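Local coordinates for packaging protein UL32 (Human herpesvirus 8 type M, PDB 6XF9) that assembles into a zinc-binding pentameric ring required for herpesviral genome packaging, and probably aids delivery of newly made capsids to nuclear replication compartments, at residues D[373-378]-D[417-422]; D[85-90]-D[133-138]. One frame throughout, in Å; residues are numbered along the deposited sequence.

Contact 1: residues D[373-378]-D[417-422]. With ZN (zinc ion), chain P.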
loop_
_atom_site.group_PDB
_atom_site.type_symbol
_atom_site.label_atom_id
_atom_site.label_comp_id
_atom_site.label_asym_id
_atom_site.label_seq_id
_atom_site.Cartn_x
_atom_site.Cartn_y
_atom_site.Cartn_z
ATOM N N CYS D 373 24.341 -10.922 22.692
ATOM C CA CYS D 373 24.720 -11.712 23.859
ATOM C C CYS D 373 24.399 -13.183 23.651
ATOM O O CYS D 373 25.125 -14.063 24.136
ATOM C CB CYS D 373 24.025 -11.172 25.108
ATOM S SG CYS D 373 24.473 -9.436 25.487
ATOM N N ALA D 374 23.263 -13.471 23.009
ATOM C CA ALA D 374 22.862 -14.851 22.740
ATOM C C ALA D 374 23.810 -15.532 21.761
ATOM O O ALA D 374 24.100 -16.728 21.894
ATOM C CB ALA D 374 21.431 -14.875 22.201
ATOM N N LEU D 375 24.225 -14.819 20.714
ATOM C CA LEU D 375 25.170 -15.386 19.759
ATOM C C LEU D 375 26.488 -15.693 20.456
ATOM O O LEU D 375 27.032 -16.797 20.331
ATOM C CB LEU D 375 25.371 -14.401 18.613
ATOM C CG LEU D 375 26.130 -14.843 17.372
ATOM C CD1 LEU D 375 25.332 -15.883 16.653
ATOM C CD2 LEU D 375 26.359 -13.659 16.461
ATOM N N ASN D 376 26.962 -14.746 21.275
ATOM C CA ASN D 376 28.218 -14.888 22.011
ATOM C C ASN D 376 28.197 -16.097 22.942
ATOM O O ASN D 376 29.175 -16.842 23.017
ATOM C CB ASN D 376 28.476 -13.618 22.804
ATOM C CG ASN D 376 29.120 -12.554 21.992
ATOM O OD1 ASN D 376 29.579 -12.797 20.882
ATOM N ND2 ASN D 376 29.192 -11.357 22.549
ATOM N N ALA D 377 27.102 -16.307 23.673
ATOM C CA ALA D 377 27.020 -17.510 24.496
ATOM C C ALA D 377 27.020 -18.785 23.651
ATOM O O ALA D 377 27.514 -19.822 24.109
ATOM C CB ALA D 377 25.783 -17.464 25.389
ATOM N N LYS D 378 26.459 -18.748 22.429
ATOM C CA LYS D 378 26.372 -19.967 21.623
ATOM C C LYS D 378 27.687 -20.328 20.967
ATOM O O LYS D 378 27.940 -21.503 20.717
ATOM C CB LYS D 378 25.313 -19.836 20.524
ATOM C CG LYS D 378 23.867 -19.968 20.962
ATOM C CD LYS D 378 23.641 -21.403 21.395
ATOM C CE LYS D 378 22.173 -21.762 21.497
ATOM N NZ LYS D 378 21.986 -23.226 21.830
ATOM N N VAL D 417 24.022 -15.513 8.211
ATOM C CA VAL D 417 22.717 -14.841 8.153
ATOM C C VAL D 417 22.348 -14.296 9.520
ATOM O O VAL D 417 22.193 -13.088 9.694
ATOM C CB VAL D 417 21.626 -15.796 7.634
ATOM C CG1 VAL D 417 20.257 -15.192 7.852
ATOM C CG2 VAL D 417 21.846 -16.081 6.164
ATOM N N VAL D 418 22.286 -15.167 10.529
ATOM C CA VAL D 418 21.978 -14.704 11.882
ATOM C C VAL D 418 23.030 -13.718 12.367
ATOM O O VAL D 418 22.704 -12.710 13.008
ATOM C CB VAL D 418 21.850 -15.893 12.843
ATOM C CG1 VAL D 418 21.886 -15.399 14.253
ATOM C CG2 VAL D 418 20.565 -16.624 12.609
ATOM N N GLN D 419 24.309 -13.958 12.053
ATOM C CA GLN D 419 25.318 -12.973 12.444
ATOM C C GLN D 419 24.989 -11.612 11.840
ATOM O O GLN D 419 25.063 -10.584 12.521
ATOM C CB GLN D 419 26.727 -13.422 12.041
ATOM C CG GLN D 419 27.831 -12.548 12.661
ATOM C CD GLN D 419 29.124 -12.470 11.809
ATOM O OE1 GLN D 419 29.118 -12.713 10.598
ATOM N NE2 GLN D 419 30.232 -12.118 12.454
ATOM N N THR D 420 24.621 -11.582 10.555
ATOM C CA THR D 420 24.363 -10.297 9.907
ATOM C C THR D 420 23.171 -9.591 10.534
ATOM O O THR D 420 23.221 -8.383 10.787
ATOM C CB THR D 420 24.147 -10.478 8.409
ATOM O OG1 THR D 420 25.345 -10.999 7.817
ATOM C CG2 THR D 420 23.827 -9.157 7.763
ATOM N N LEU D 421 22.083 -10.323 10.775
ATOM C CA LEU D 421 20.920 -9.705 11.398
ATOM C C LEU D 421 21.240 -9.189 12.791
ATOM O O LEU D 421 20.743 -8.135 13.196
ATOM C CB LEU D 421 19.754 -10.688 11.449
ATOM C CG LEU D 421 19.165 -10.947 10.073
ATOM C CD1 LEU D 421 18.199 -12.078 10.164
ATOM C CD2 LEU D 421 18.485 -9.693 9.579
ATOM N N VAL D 422 22.104 -9.873 13.526
ATOM C CA VAL D 422 22.451 -9.376 14.851
ATOM C C VAL D 422 23.154 -8.029 14.745
ATOM O O VAL D 422 22.892 -7.113 15.538
ATOM C CB VAL D 422 23.306 -10.420 15.588
ATOM C CG1 VAL D 422 23.925 -9.824 16.834
ATOM C CG2 VAL D 422 22.450 -11.635 15.914
HETATM ZN ZN ZN P . 26.186 -9.896 26.947
#
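Leu375 reaches across from helix 371-379 and lays its forked end on three residues of helix 416-430. The contact is apolar. Leu375 CD1 meets the CG1 methyl of Val418 at 4.2 Å, while Leu375 CD2 enters between Gln419 and Val422. On one side Leu375 CD2 lies 4.2 Å from Gln419 CA. On the other, Leu375 CD2 reaches Val422 CG2 at 4.4 Å. The CB bond of Leu375 points toward helix 416-430, and with CG turned opposite the backbone N (chi1 -170°) the chain is extended so that both methyls end on that helix. Leucine suits this place: one side chain spans the gap and its two methyls serve separate neighbours, whereas each shorter, beta-branched valine gives one methyl to the contact. Gln419 adds its aliphatic part, its CG also lying near Leu375 CD2, and keeps its amide for polar partners; OE1 accepts a hydrogen bond from Lys155.

Metal binding belongs to another side of helix 371-379. Cys373 turns away from helix 416-430, and its SG binds a zinc ion at 2.3 Å. Cys296, Cys299 and His366 complete this site of three cysteines and one histidine. Cysteine fits the position because its thiolate is a good ligand for zinc.

The short helical segments run roughly antiparallel, at 144° between their N-to-C directions, with axes 10.9 Å apart at closest approach. That wide spacing fits a contact bridged by one long side chain. Leu375 is also touched by Phe413, and Val418 packs against His452, a ligand of a different zinc ion. Helix 435-451 covers Leu421 and Val417, while helix 145-164 lies against Thr420, so helix 416-430 is embedded among helices beside helix 371-379.

Contact 2: residues D[85-90]-D[133-138]. With ZN (zinc ion), chain O.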
loop_
_atom_site.group_PDB
_atom_site.type_symbol
_atom_site.label_atom_id
_atom_site.label_comp_id
_atom_site.label_asym_id
_atom_site.label_seq_id
_atom_site.Cartn_x
_atom_site.Cartn_y
_atom_site.Cartn_z
ATOM N N ALA D 85 35.519 -17.979 20.085
ATOM C CA ALA D 85 35.529 -16.906 21.057
ATOM C C ALA D 85 34.384 -15.929 20.787
ATOM O O ALA D 85 34.001 -15.719 19.630
ATOM C CB ALA D 85 36.864 -16.151 21.026
ATOM N N PRO D 86 33.809 -15.329 21.829
ATOM C CA PRO D 86 32.756 -14.335 21.619
ATOM C C PRO D 86 33.313 -13.073 21.004
ATOM O O PRO D 86 34.517 -12.869 20.895
ATOM C CB PRO D 86 32.222 -14.062 23.023
ATOM C CG PRO D 86 33.355 -14.451 23.935
ATOM C CD PRO D 86 34.047 -15.594 23.263
ATOM N N HIS D 87 32.404 -12.285 20.484
ATOM C CA HIS D 87 32.693 -10.904 19.986
ATOM C C HIS D 87 32.665 -9.759 21.158
ATOM O O HIS D 87 31.678 -9.305 21.795
ATOM C CB HIS D 87 31.513 -10.423 19.209
ATOM C CG HIS D 87 31.525 -10.706 17.756
ATOM N ND1 HIS D 87 30.880 -11.796 17.215
ATOM C CD2 HIS D 87 31.977 -9.977 16.717
ATOM C CE1 HIS D 87 30.996 -11.763 15.904
ATOM N NE2 HIS D 87 31.663 -10.674 15.578
ATOM N N CYS D 88 33.841 -9.344 21.514
ATOM C CA CYS D 88 33.863 -8.391 22.618
ATOM C C CYS D 88 35.205 -7.679 22.650
ATOM O O CYS D 88 36.038 -7.851 21.754
ATOM C CB CYS D 88 33.546 -9.091 23.934
ATOM S SG CYS D 88 34.519 -10.551 24.216
ATOM N N TRP D 89 35.408 -6.846 23.678
ATOM C CA TRP D 89 36.694 -6.171 23.802
ATOM C C TRP D 89 37.809 -7.173 24.094
ATOM O O TRP D 89 38.820 -7.197 23.384
ATOM C CB TRP D 89 36.642 -5.093 24.895
ATOM C CG TRP D 89 37.986 -4.496 25.123
ATOM C CD1 TRP D 89 38.573 -3.503 24.414
ATOM C CD2 TRP D 89 38.951 -4.927 26.091
ATOM N NE1 TRP D 89 39.839 -3.260 24.901
ATOM C CE2 TRP D 89 40.086 -4.123 25.937
ATOM C CE3 TRP D 89 38.951 -5.903 27.088
ATOM C CZ2 TRP D 89 41.209 -4.273 26.730
ATOM C CZ3 TRP D 89 40.069 -6.044 27.879
ATOM C CH2 TRP D 89 41.182 -5.244 27.690
ATOM N N THR D 90 37.589 -8.052 25.063
ATOM C CA THR D 90 38.629 -8.983 25.485
ATOM C C THR D 90 39.120 -9.868 24.352
ATOM O O THR D 90 40.317 -10.140 24.252
ATOM C CB THR D 90 38.144 -9.877 26.643
ATOM O OG1 THR D 90 37.778 -9.059 27.761
ATOM C CG2 THR D 90 39.242 -10.843 27.065
ATOM N N VAL D 133 34.144 -10.239 12.784
ATOM C CA VAL D 133 32.984 -9.900 11.972
ATOM C C VAL D 133 33.021 -10.682 10.666
ATOM O O VAL D 133 32.110 -11.469 10.368
ATOM C CB VAL D 133 32.916 -8.384 11.711
ATOM C CG1 VAL D 133 31.676 -8.055 10.898
ATOM C CG2 VAL D 133 32.948 -7.612 12.999
ATOM N N GLN D 134 34.097 -10.515 9.885
ATOM C CA GLN D 134 34.140 -11.119 8.557
ATOM C C GLN D 134 34.765 -12.507 8.535
ATOM O O GLN D 134 34.444 -13.293 7.627
ATOM C CB GLN D 134 34.909 -10.217 7.582
ATOM C CG GLN D 134 34.587 -8.724 7.653
ATOM C CD GLN D 134 33.210 -8.349 7.101
ATOM O OE1 GLN D 134 32.287 -9.166 7.062
ATOM N NE2 GLN D 134 33.069 -7.093 6.684
ATOM N N LYS D 135 35.605 -12.833 9.526
ATOM C CA LYS D 135 36.264 -14.154 9.616
ATOM C C LYS D 135 37.040 -14.565 8.359
ATOM O O LYS D 135 36.740 -15.592 7.752
ATOM C CB LYS D 135 35.240 -15.235 9.973
ATOM C CG LYS D 135 34.547 -15.019 11.309
ATOM C CD LYS D 135 33.576 -16.149 11.616
ATOM C CE LYS D 135 32.883 -15.932 12.951
ATOM N NZ LYS D 135 32.098 -14.667 12.972
ATOM N N CYS D 136 38.033 -13.766 7.970
ATOM C CA CYS D 136 38.742 -13.999 6.710
ATOM C C CYS D 136 39.389 -15.368 6.654
ATOM O O CYS D 136 39.670 -15.853 5.554
ATOM C CB CYS D 136 39.819 -12.947 6.471
ATOM S SG CYS D 136 39.238 -11.251 6.514
ATOM N N PHE D 137 39.607 -16.012 7.808
ATOM C CA PHE D 137 40.369 -17.258 7.895
ATOM C C PHE D 137 39.554 -18.515 7.636
ATOM O O PHE D 137 40.149 -19.577 7.423
ATOM C CB PHE D 137 41.014 -17.395 9.278
ATOM C CG PHE D 137 40.039 -17.307 10.410
ATOM C CD1 PHE D 137 39.247 -18.401 10.755
ATOM C CD2 PHE D 137 39.899 -16.121 11.128
ATOM C CE1 PHE D 137 38.341 -18.328 11.803
ATOM C CE2 PHE D 137 38.991 -16.027 12.178
ATOM C CZ PHE D 137 38.209 -17.136 12.511
ATOM N N LYS D 138 38.222 -18.436 7.679
ATOM C CA LYS D 138 37.389 -19.608 7.441
ATOM C C LYS D 138 37.668 -20.141 6.042
ATOM O O LYS D 138 37.903 -19.369 5.108
ATOM C CB LYS D 138 35.903 -19.252 7.583
ATOM C CG LYS D 138 35.377 -19.237 9.015
ATOM C CD LYS D 138 33.938 -18.738 9.047
ATOM C CE LYS D 138 32.982 -19.816 8.544
ATOM N NZ LYS D 138 31.538 -19.499 8.748
HETATM ZN ZN ZN O . 41.240 -10.143 6.626
#
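The imidazole of His87 meets Val133, at the end of helix 124-133, through NE2. His87 was deposited in two conformers, and its contacts here are those of one of them, so they hold for that position of the ring alone. In it the closer part of the contact is an oblique packing approach, with His87 NE2 3.8 Å from Val133 N. The CG2 methyl of Val133 adds a touch 4.2 Å from His87 NE2. A thin ring suits the place, since it meets Val133 at its edge, with Val133 CA in the ring plane. Compact Val133 also packs on Ile159 and Phe423.

Just beyond Val133 the helix ends. Lys135 takes up a positive phi (54°) and starts a type I beta turn to Lys138, closed by Lys138 N to Lys135 O at 3.2 Å. This turn carries Cys136, whose SG binds zinc at 2.3 Å; Cys52, Cys55 and His130 complete the site of three cysteines and one histidine. In the other segment Cys88 occupies the N-cap of helix 89-106.

The looser side belongs to Lys135, which is partly exposed. Its long chain, folded at the last torsion (chi4 60°), takes NZ back to a hydrogen bond with Phe132 O. On the way Lys135 NZ comes obliquely to about 4.3 Å from CE1 of the given His87 conformer.

How the contacts relate
The centres of contacts 1 and 2 lie about 12 Å apart, and although they close in series along the chain, two probable hydrogen bonds join them. Gln419 NE2 of contact 1 is 2.9 Å from Val133 O of contact 2, at the end of helix 124-133. Asn376 OD1 probably accepts the other from His87 N, also at 2.9 Å. Gln419 NE2 also lies 3.6 Å from CE1 of the given His87 conformer. Each contact holds the last cysteine of a zinc site with a CxxC pair, the two ions being 25.3 Å apart. The His87 side chain is about 7 Å from that of Cys299, which shares its zinc with Cys373, and the Val418 side chain about 4 Å from a third zinc ion.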